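Side-chain contacts in CEL44C (Paenibacillus polymyxa, PDB 2YIH), which hydrolyses xyloglucan and probably related beta-1,4-glucans as a family 44 endo-glucanase, of which this chain is the piece holding the catalytic TIM barrel: residues Gly46-Thr51 and Gly63-His68; Pro111-Val116 and Ala189-Thr194. The protein carries 8 engineered substitutions. All coordinates share one frame; numbering follows the deposited sequence.

How the interactions relate
Interactions 1 and 2 are neighbours beside the glycan cleft, with centres about 9 Å apart. They lie on connections that follow three adjacent strands of the barrel, 42-45, 105-110 and 181-184. Both touch the same glucose. Asn48 of interaction 1 makes a weak hydrogen bond to its O3, and Leu190, His193 and Thr194 of interaction 2 lie beside it. The two contacts are also joined directly. Ser64 N lies 2.8 Å from Thr194 O, a probable hydrogen bond, and Thr51 CG2 packs 3.6 Å from Ala113 CB. Asp185 ties them further, as it is hydrogen-bonded to Thr51, Met112 and Trp191. Interaction 1 is a surface contact, whereas interaction 2 is buried.

Interaction 1. Residues Gly46-Thr51 and Gly63-His68. Engineered in segment 63-68: His68 (natural residue Gln). With BGC (beta-D-glucopyranose), chain B; EDO (1,2-ethanediol), chain M; EDO (1,2-ethanediol), chain L.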
ATOM      1  N   GLY A  46       3.917  -4.651  -8.463  1.00  7.55           N
ATOM      2  CA  GLY A  46       5.089  -3.821  -8.140  1.00  7.86           C
ATOM      3  C   GLY A  46       6.061  -4.553  -7.272  1.00  8.44           C
ATOM      4  O   GLY A  46       6.024  -5.766  -7.204  1.00  9.62           O
ATOM      5  N   GLY A  47       7.020  -3.820  -6.710  1.00  8.17           N
ATOM      6  CA  GLY A  47       8.112  -4.450  -5.991  1.00  8.32           C
ATOM      7  C   GLY A  47       9.339  -4.721  -6.841  1.00  8.29           C
ATOM      8  O   GLY A  47       9.404  -4.335  -8.003  1.00  9.09           O
ATOM      9  N   ASN A  48      10.325  -5.387  -6.245  1.00  8.49           N
ATOM     10  CA  ASN A  48      11.674  -5.417  -6.864  1.00  8.19           C
ATOM     11  C   ASN A  48      11.650  -6.042  -8.265  1.00  8.37           C
ATOM     12  O   ASN A  48      12.394  -5.613  -9.153  1.00  8.54           O
ATOM     13  CB  ASN A  48      12.623  -6.188  -5.950  1.00  8.52           C
ATOM     14  CG  ASN A  48      12.864  -5.467  -4.642  1.00  8.06           C
ATOM     15  OD1 ASN A  48      12.658  -4.277  -4.561  1.00  8.53           O
ATOM     16  ND2 ASN A  48      13.411  -6.168  -3.650  1.00  8.50           N
ATOM     17  N   ARG A  49      10.818  -7.066  -8.470  1.00  8.36           N
ATOM     18  CA  ARG A  49      10.804  -7.731  -9.794  1.00  8.37           C
ATOM     19  C   ARG A  49      10.353  -6.825 -10.926  1.00  8.10           C
ATOM     20  O   ARG A  49      10.596  -7.137 -12.106  1.00  8.17           O
ATOM     21  CB  ARG A  49       9.919  -8.998  -9.761  1.00  8.44           C
ATOM     22  CG  ARG A  49      10.666 -10.200  -9.205  1.00  8.44           C
ATOM     23  CD  ARG A  49      11.468 -10.888 -10.303  1.00  8.74           C
ATOM     24  NE  ARG A  49      12.127 -12.110  -9.816  1.00  8.86           N
ATOM     25  CZ  ARG A  49      12.725 -12.982 -10.632  1.00  8.90           C
ATOM     26  NH1 ARG A  49      12.704 -12.774 -11.954  1.00  9.32           N
ATOM     27  NH2 ARG A  49      13.262 -14.110 -10.141  1.00  9.01           N
ATOM     28  N   MET A  50       9.615  -5.749 -10.609  1.00  8.05           N
ATOM     29  CA  MET A  50       9.072  -4.951 -11.706  1.00  8.14           C
ATOM     30  C   MET A  50      10.053  -3.962 -12.321  1.00  8.09           C
ATOM     31  O   MET A  50       9.829  -3.483 -13.441  1.00  7.82           O
ATOM     32  CB  MET A  50       7.769  -4.260 -11.285  1.00  8.31           C
ATOM     33  CG  MET A  50       6.582  -5.254 -11.192  1.00  8.47           C
ATOM     34  SD  MET A  50       6.267  -6.132 -12.750  1.00  8.86           S
ATOM     35  CE  MET A  50       5.632  -4.794 -13.758  1.00  9.36           C
ATOM     36  N   THR A  51      11.145  -3.683 -11.612  1.00  7.82           N
ATOM     37  CA  THR A  51      12.144  -2.711 -12.129  1.00  7.62           C
ATOM     38  C   THR A  51      12.695  -3.169 -13.484  1.00  8.05           C
ATOM     39  O   THR A  51      12.766  -2.372 -14.452  1.00  8.13           O
ATOM     40  CB  THR A  51      13.314  -2.584 -11.128  1.00  7.56           C
ATOM     41  OG1 THR A  51      12.809  -1.948  -9.934  1.00  7.89           O
ATOM     42  CG2 THR A  51      14.485  -1.766 -11.755  1.00  7.25           C
ATOM     43  N   GLY A  63      17.345  -9.391  -9.042  1.00  8.93           N
ATOM     44  CA  GLY A  63      18.334  -8.581  -8.346  1.00  9.27           C
ATOM     45  C   GLY A  63      18.858  -9.314  -7.107  1.00 10.46           C
ATOM     46  O   GLY A  63      19.016 -10.536  -7.119  1.00  9.56           O
ATOM     47  N   SER A  64      19.193  -8.559  -6.065  1.00 10.72           N
ATOM     48  CA  SER A  64      19.844  -9.127  -4.890  1.00 11.63           C
ATOM     49  C   SER A  64      18.950 -10.120  -4.140  1.00 12.25           C
ATOM     50  O   SER A  64      19.456 -10.921  -3.339  1.00 11.80           O
ATOM     51  CB  SER A  64      20.331  -7.996  -3.965  1.00 12.11           C
ATOM     52  OG  SER A  64      19.214  -7.264  -3.464  1.00 16.26           O
ATOM     53  N   ASP A  65      17.649 -10.115  -4.426  1.00 10.92           N
ATOM     54  CA  ASP A  65      16.752 -11.098  -3.830  1.00 11.39           C
ATOM     55  C   ASP A  65      17.068 -12.547  -4.220  1.00 10.87           C
ATOM     56  O   ASP A  65      16.818 -13.475  -3.425  1.00 10.85           O
ATOM     57  CB  ASP A  65      15.273 -10.815  -4.150  1.00 11.76           C
ATOM     58  CG  ASP A  65      14.731  -9.555  -3.442  1.00 12.32           C
ATOM     59  OD1 ASP A  65      15.332  -9.122  -2.426  1.00 12.89           O
ATOM     60  OD2 ASP A  65      13.685  -9.061  -3.901  1.00 11.79           O
ATOM     61  N   TRP A  66      17.533 -12.759  -5.457  1.00 10.14           N
ATOM     62  CA  TRP A  66      17.892 -14.110  -5.875  1.00  9.76           C
ATOM     63  C   TRP A  66      18.890 -14.081  -7.008  1.00  9.44           C
ATOM     64  O   TRP A  66      18.493 -14.071  -8.154  1.00  9.75           O
ATOM     65  CB  TRP A  66      16.634 -14.891  -6.324  1.00  9.66           C
ATOM     66  CG  TRP A  66      16.980 -16.348  -6.565  1.00  9.71           C
ATOM     67  CD1 TRP A  66      17.065 -16.972  -7.758  1.00  9.81           C
ATOM     68  CD2 TRP A  66      17.321 -17.317  -5.564  1.00 10.06           C
ATOM     69  NE1 TRP A  66      17.473 -18.292  -7.577  1.00 10.09           N
ATOM     70  CE2 TRP A  66      17.654 -18.515  -6.238  1.00  9.89           C
ATOM     71  CE3 TRP A  66      17.382 -17.284  -4.161  1.00 10.26           C
ATOM     72  CZ2 TRP A  66      18.021 -19.691  -5.557  1.00 10.20           C
ATOM     73  CZ3 TRP A  66      17.792 -18.438  -3.468  1.00 10.50           C
ATOM     74  CH2 TRP A  66      18.095 -19.633  -4.175  1.00 10.58           C
ATOM     75  N   GLN A  67      20.189 -14.082  -6.687  1.00  9.49           N
ATOM     76  CA  GLN A  67      21.215 -14.395  -7.688  1.00  9.55           C
ATOM     77  C   GLN A  67      21.313 -13.413  -8.858  1.00  9.54           C
ATOM     78  O   GLN A  67      21.910 -13.726  -9.870  1.00 10.36           O
ATOM     79  CB  GLN A  67      21.009 -15.823  -8.235  1.00  9.96           C
ATOM     80  CG  GLN A  67      20.916 -16.855  -7.129  1.00  9.75           C
ATOM     81  CD  GLN A  67      20.908 -18.295  -7.653  1.00 10.17           C
ATOM     82  OE1 GLN A  67      20.345 -18.574  -8.701  1.00 11.15           O
ATOM     83  NE2 GLN A  67      21.493 -19.209  -6.885  1.00 10.15           N
ATOM     84  N   HIS A  68      20.695 -12.246  -8.727  1.00  9.20           N
ATOM     85  CA  HIS A  68      20.524 -11.353  -9.871  1.00  9.16           C
ATOM     86  C   HIS A  68      20.076 -12.143 -11.096  1.00  8.63           C
ATOM     87  O   HIS A  68      20.588 -11.989 -12.201  1.00  9.06           O
ATOM     88  CB  HIS A  68      21.822 -10.553 -10.128  1.00  9.67           C
ATOM     89  CG  HIS A  68      22.330  -9.863  -8.911  1.00 10.79           C
ATOM     90  ND1 HIS A  68      21.845  -8.637  -8.490  1.00 10.72           N
ATOM     91  CD2 HIS A  68      23.230 -10.250  -7.979  1.00 11.62           C
ATOM     92  CE1 HIS A  68      22.423  -8.311  -7.350  1.00 11.34           C
ATOM     93  NE2 HIS A  68      23.272  -9.269  -7.020  1.00 12.06           N
TER
HETATM   94  C2  BGC B   5      15.937  -4.213   1.079  0.50 20.98           C
HETATM   95  C3  BGC B   5      15.111  -4.026  -0.196  0.50 20.84           C
HETATM   96  C4  BGC B   5      13.629  -4.227   0.123  0.50 20.56           C
HETATM   97  C5  BGC B   5      13.188  -3.445   1.358  0.50 21.11           C
HETATM   98  C6  BGC B   5      11.782  -3.910   1.734  0.50 21.27           C
HETATM   99  C1  BGC B   5      15.416  -3.262   2.157  0.50 21.25           C
HETATM  100  O2  BGC B   5      17.326  -3.945   0.842  0.50 22.32           O
HETATM  101  O3  BGC B   5      15.501  -4.977  -1.199  0.50 20.21           O
HETATM  102  O4  BGC B   5      12.758  -3.919  -0.978  0.50 19.15           O
HETATM  103  O5  BGC B   5      14.087  -3.683   2.448  0.50 20.58           O
HETATM  104  O6  BGC B   5      11.691  -5.342   1.699  0.50 22.28           O
HETATM  105  C1  EDO M1530      12.175 -13.330  -5.987  1.00 15.77           C
HETATM  106  O1  EDO M1530      12.388 -12.272  -6.950  1.00 14.83           O
HETATM  107  C2  EDO M1530      11.600 -14.561  -6.702  1.00 16.64           C
HETATM  108  O2  EDO M1530      12.614 -15.214  -7.481  1.00 15.87           O
HETATM  109  C1  EDO L1529       5.577  -8.724  -8.455  0.80 20.96           C
HETATM  110  O1  EDO L1529       6.778  -7.960  -8.282  0.80 22.65           O
HETATM  111  C2  EDO L1529       5.808 -10.062  -7.763  0.80 19.51           C
HETATM  112  O2  EDO L1529       5.888  -9.838  -6.356  0.80 20.47           O
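Asn48 and Asp65 meet through a single side-chain hydrogen bond, and the amide nitrogen that makes it also reaches the bound glycan. Asn48 ND2 donates to Asp65 OD2 over 2.9 Å, and the bond is nearly straight at 174°. The carboxylate oxygen lies in the plane of the amide. The donor meets OD2 on the syn side but 30° out of the carboxylate plane. The two side chains cross at about a right angle. Asn48 has CG anti to its own carbonyl carbon (chi1 -67°), which sends the amide toward both partners. The second is glucose: Asn48 ND2 makes a weak bond to BGC O3 at 3.4 Å. The bond to Asp65 probably helps fix the rotation of the amide beside the sugar.

Residues 46-51 follow barrel strand 42-45, at the C-terminal mouth where TIM-barrel glycosidases bind substrate. Residues 63-68 form the loop between strands 60-61 and 69-71. Part of its shape comes from its own backbone. Trp66 N and His68 N both donate to Gly63 O, from opposite faces of its plane. The engineered His68 has Gly63 O against one face of its ring, offset toward the rim.

Arg49 points its guanidinium edge at the ethanediol of chain M, probably from the crystallisation liquor. Arg49 NE reaches its O1 at 2.9 Å, and Arg49 NH2 its O2 at 3.0 Å. Arg49 NH1 forms a salt bridge with Asp71 and bonds to Ser60.

Interaction 2. Residues Pro111-Val116 and Ala189-Thr194; sequences PMAGYV and ALWSHT. With XYS (alpha-D-xylopyranose), chain C; BGC (beta-D-glucopyranose), chain B.
Ala113 sits over one face of the Trp191 indole. Ala113 CA is 3.7 Å from the centroid of the six-membered ring, 14° off the normal, which makes a CH-pi contact. The methyl covers the ring fusion, with Ala113 CB 3.6 Å from Trp191 CE2. Met112 meets the far end of the indole. Its terminal methyl CE comes within 4.0 Å of Trp191 CH2. Met112 O lies obliquely to the ring, 3.6 Å from Trp191 CH2. The Met112 chain runs extended and then bends at chi3 (53°), where CE turns toward the ring.

Residues 111-116 follow barrel strand 105-110, and residues 189-194 belong to the connection after the next strand, 181-184. The contact therefore packs together two neighbouring connections that follow adjacent strands of the TIM barrel. Asp185 bonds to both sides: its OD1 accepts from Trp191 NE1, and its OD2 from Met112 N. This satisfies the buried indole nitrogen and probably helps hold the ring in place. His199 meets the indole at about 50°, and helix 205-222 packs against Met112.

Trp191 lies on the short helix 191-194. Leu190, His193 and Thr194 line the glycan pocket. Leu190 O accepts from both His193 N and Thr194 N. Leu190 splits its methyls between two sugars, with CD2 3.4 Å from XYS C5 and CD1 3.6 Å from BGC C3. His193 presents a ring face to the xylose, with CG 3.1 Å from XYS O5.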
ATOM      1  N   PRO A 111       9.087   0.615 -15.961  1.00  7.55           N
ATOM      2  CA  PRO A 111      10.528   0.575 -15.604  1.00  7.90           C
ATOM      3  C   PRO A 111      11.198   1.955 -15.780  1.00  8.32           C
ATOM      4  O   PRO A 111      10.932   2.642 -16.780  1.00  8.92           O
ATOM      5  CB  PRO A 111      11.116  -0.400 -16.648  1.00  7.68           C
ATOM      6  CG  PRO A 111      10.213  -0.191 -17.872  1.00  7.81           C
ATOM      7  CD  PRO A 111       8.802   0.045 -17.297  1.00  7.84           C
ATOM      8  N   MET A 112      12.128   2.298 -14.884  1.00  8.60           N
ATOM      9  CA  MET A 112      12.788   3.601 -14.976  1.00  9.40           C
ATOM     10  C   MET A 112      14.289   3.523 -14.640  1.00  9.87           C
ATOM     11  O   MET A 112      15.019   4.491 -14.809  1.00 11.01           O
ATOM     12  CB  MET A 112      12.042   4.597 -14.055  1.00  9.68           C
ATOM     13  CG  MET A 112      12.158   6.021 -14.457  1.00  9.75           C
ATOM     14  SD  MET A 112      11.210   7.133 -13.392  1.00  9.57           S
ATOM     15  CE  MET A 112      11.805   6.696 -11.755  1.00  9.63           C
ATOM     16  N   ALA A 113      14.761   2.380 -14.152  1.00  9.45           N
ATOM     17  CA  ALA A 113      16.162   2.295 -13.751  1.00  9.30           C
ATOM     18  C   ALA A 113      17.088   2.275 -14.962  1.00  9.55           C
ATOM     19  O   ALA A 113      18.274   2.620 -14.837  1.00 10.08           O
ATOM     20  CB  ALA A 113      16.409   1.063 -12.818  1.00  9.25           C
ATOM     21  N   GLY A 114      16.552   1.847 -16.109  1.00  9.28           N
ATOM     22  CA  GLY A 114      17.110   2.158 -17.423  1.00  8.63           C
ATOM     23  C   GLY A 114      17.216   0.955 -18.363  1.00  8.51           C
ATOM     24  O   GLY A 114      17.386   1.126 -19.589  1.00  8.14           O
ATOM     25  N   TYR A 115      17.172  -0.251 -17.800  1.00  8.55           N
ATOM     26  CA  TYR A 115      17.209  -1.490 -18.585  1.00  8.60           C
ATOM     27  C   TYR A 115      16.219  -2.527 -18.071  1.00  8.56           C
ATOM     28  O   TYR A 115      15.867  -2.529 -16.870  1.00  8.92           O
ATOM     29  CB  TYR A 115      18.616  -2.128 -18.511  1.00  9.07           C
ATOM     30  CG  TYR A 115      19.733  -1.210 -19.019  1.00  9.69           C
ATOM     31  CD1 TYR A 115      20.287  -0.229 -18.187  1.00 10.36           C
ATOM     32  CD2 TYR A 115      20.193  -1.312 -20.332  1.00  9.65           C
ATOM     33  CE1 TYR A 115      21.291   0.624 -18.654  1.00 11.35           C
ATOM     34  CE2 TYR A 115      21.218  -0.478 -20.801  1.00 10.71           C
ATOM     35  CZ  TYR A 115      21.707   0.515 -19.980  1.00 11.82           C
ATOM     36  OH  TYR A 115      22.777   1.296 -20.408  1.00 12.75           O
ATOM     37  N   VAL A 116      15.876  -3.469 -18.940  1.00  8.83           N
ATOM     38  CA  VAL A 116      15.028  -4.593 -18.556  1.00  8.67           C
ATOM     39  C   VAL A 116      15.643  -5.909 -19.056  1.00  8.70           C
ATOM     40  O   VAL A 116      16.517  -5.893 -19.933  1.00  8.42           O
ATOM     41  CB  VAL A 116      13.565  -4.445 -19.063  1.00  8.28           C
ATOM     42  CG1 VAL A 116      12.905  -3.197 -18.392  1.00  8.17           C
ATOM     43  CG2 VAL A 116      13.523  -4.314 -20.629  1.00  8.57           C
ATOM     44  N   ALA A 189      16.035   4.657  -4.477  1.00  7.86           N
ATOM     45  CA  ALA A 189      17.199   4.836  -3.587  1.00  8.28           C
ATOM     46  C   ALA A 189      17.838   3.518  -3.218  1.00  8.21           C
ATOM     47  O   ALA A 189      18.976   3.515  -2.752  1.00  9.10           O
ATOM     48  CB  ALA A 189      16.829   5.623  -2.326  1.00  8.29           C
ATOM     49  N   LEU A 190      17.143   2.411  -3.552  1.00  7.90           N
ATOM     50  CA  LEU A 190      17.706   1.060  -3.418  1.00  7.74           C
ATOM     51  C   LEU A 190      18.150   0.427  -4.731  1.00  8.02           C
ATOM     52  O   LEU A 190      18.693  -0.695  -4.698  1.00  8.14           O
ATOM     53  CB  LEU A 190      16.758   0.123  -2.652  1.00  8.18           C
ATOM     54  CG  LEU A 190      16.487   0.560  -1.210  1.00  8.38           C
ATOM     55  CD1 LEU A 190      15.717  -0.529  -0.504  1.00  8.57           C
ATOM     56  CD2 LEU A 190      17.742   0.912  -0.420  1.00  8.87           C
ATOM     57  N   TRP A 191      18.019   1.142  -5.855  1.00  7.33           N
ATOM     58  CA  TRP A 191      18.451   0.551  -7.116  1.00  7.76           C
ATOM     59  C   TRP A 191      19.888   0.030  -7.013  1.00  8.21           C
ATOM     60  O   TRP A 191      20.204  -1.051  -7.541  1.00  8.64           O
ATOM     61  CB  TRP A 191      18.394   1.575  -8.248  1.00  7.63           C
ATOM     62  CG  TRP A 191      17.050   1.835  -8.797  1.00  7.27           C
ATOM     63  CD1 TRP A 191      15.893   1.089  -8.611  1.00  7.51           C
ATOM     64  CD2 TRP A 191      16.689   2.947  -9.619  1.00  7.25           C
ATOM     65  NE1 TRP A 191      14.848   1.679  -9.303  1.00  7.65           N
ATOM     66  CE2 TRP A 191      15.312   2.818  -9.923  1.00  7.53           C
ATOM     67  CE3 TRP A 191      17.401   4.033 -10.133  1.00  7.22           C
ATOM     68  CZ2 TRP A 191      14.628   3.742 -10.735  1.00  7.39           C
ATOM     69  CZ3 TRP A 191      16.725   4.977 -10.962  1.00  7.09           C
ATOM     70  CH2 TRP A 191      15.355   4.818 -11.248  1.00  7.66           C
ATOM     71  N   SER A 192      20.780   0.798  -6.396  1.00  8.59           N
ATOM     72  CA  SER A 192      22.198   0.372  -6.413  1.00  9.72           C
ATOM     73  C   SER A 192      22.461  -0.802  -5.499  1.00 10.48           C
ATOM     74  O   SER A 192      23.491  -1.478  -5.622  1.00 10.73           O
ATOM     75  CB  SER A 192      23.154   1.537  -6.075  1.00  9.76           C
ATOM     76  OG  SER A 192      22.957   1.941  -4.746  1.00 10.91           O
ATOM     77  N   HIS A 193      21.531  -1.072  -4.597  1.00 10.96           N
ATOM     78  CA  HIS A 193      21.673  -2.222  -3.696  1.00 11.81           C
ATOM     79  C   HIS A 193      20.909  -3.467  -4.207  1.00 10.75           C
ATOM     80  O   HIS A 193      21.433  -4.600  -4.216  1.00 10.11           O
ATOM     81  CB  HIS A 193      21.208  -1.817  -2.287  1.00 14.65           C
ATOM     82  CG  HIS A 193      21.205  -2.951  -1.299  1.00 17.87           C
ATOM     83  ND1 HIS A 193      22.317  -3.299  -0.564  1.00 22.88           N
ATOM     84  CD2 HIS A 193      20.234  -3.831  -0.952  1.00 21.68           C
ATOM     85  CE1 HIS A 193      22.032  -4.350   0.194  1.00 23.02           C
ATOM     86  NE2 HIS A 193      20.774  -4.691  -0.023  1.00 22.66           N
ATOM     87  N   THR A 194      19.659  -3.257  -4.585  1.00  9.48           N
ATOM     88  CA  THR A 194      18.785  -4.334  -5.081  1.00  9.12           C
ATOM     89  C   THR A 194      19.089  -4.709  -6.512  1.00  9.12           C
ATOM     90  O   THR A 194      19.081  -5.910  -6.878  1.00  9.06           O
ATOM     91  CB  THR A 194      17.311  -3.879  -4.984  1.00  9.09           C
ATOM     92  OG1 THR A 194      17.033  -3.595  -3.597  1.00  9.49           O
ATOM     93  CG2 THR A 194      16.344  -4.998  -5.490  1.00  8.63           C
TER
HETATM   94  C1  XYS C   6      20.552  -1.388   2.040  1.00 25.35           C
HETATM   95  C2  XYS C   6      21.997  -1.360   2.517  1.00 26.71           C
HETATM   96  C3  XYS C   6      22.389   0.092   2.735  1.00 26.33           C
HETATM   97  C4  XYS C   6      22.291   0.811   1.403  1.00 25.54           C
HETATM   98  C5  XYS C   6      20.909   0.641   0.767  1.00 24.85           C
HETATM   99  O2  XYS C   6      22.139  -2.097   3.733  1.00 27.37           O
HETATM  100  O3  XYS C   6      23.752   0.165   3.154  1.00 27.41           O
HETATM  101  O4  XYS C   6      22.624   2.189   1.631  1.00 26.22           O
HETATM  102  O5  XYS C   6      20.475  -0.741   0.765  1.00 23.91           O
HETATM  103  C2  BGC B   5      15.937  -4.213   1.079  0.50 20.98           C
HETATM  104  C3  BGC B   5      15.111  -4.026  -0.196  0.50 20.84           C
HETATM  105  C4  BGC B   5      13.629  -4.227   0.123  0.50 20.56           C
HETATM  106  C5  BGC B   5      13.188  -3.445   1.358  0.50 21.11           C
HETATM  107  C6  BGC B   5      11.782  -3.910   1.734  0.50 21.27           C
HETATM  108  C1  BGC B   5      15.416  -3.262   2.157  0.50 21.25           C
HETATM  109  O2  BGC B   5      17.326  -3.945   0.842  0.50 22.32           O
HETATM  110  O3  BGC B   5      15.501  -4.977  -1.199  0.50 20.21           O
HETATM  111  O4  BGC B   5      12.758  -3.919  -0.978  0.50 19.15           O
HETATM  112  O5  BGC B   5      14.087  -3.683   2.448  0.50 20.58           O
HETATM  113  O6  BGC B   5      11.691  -5.342   1.699  0.50 22.28           O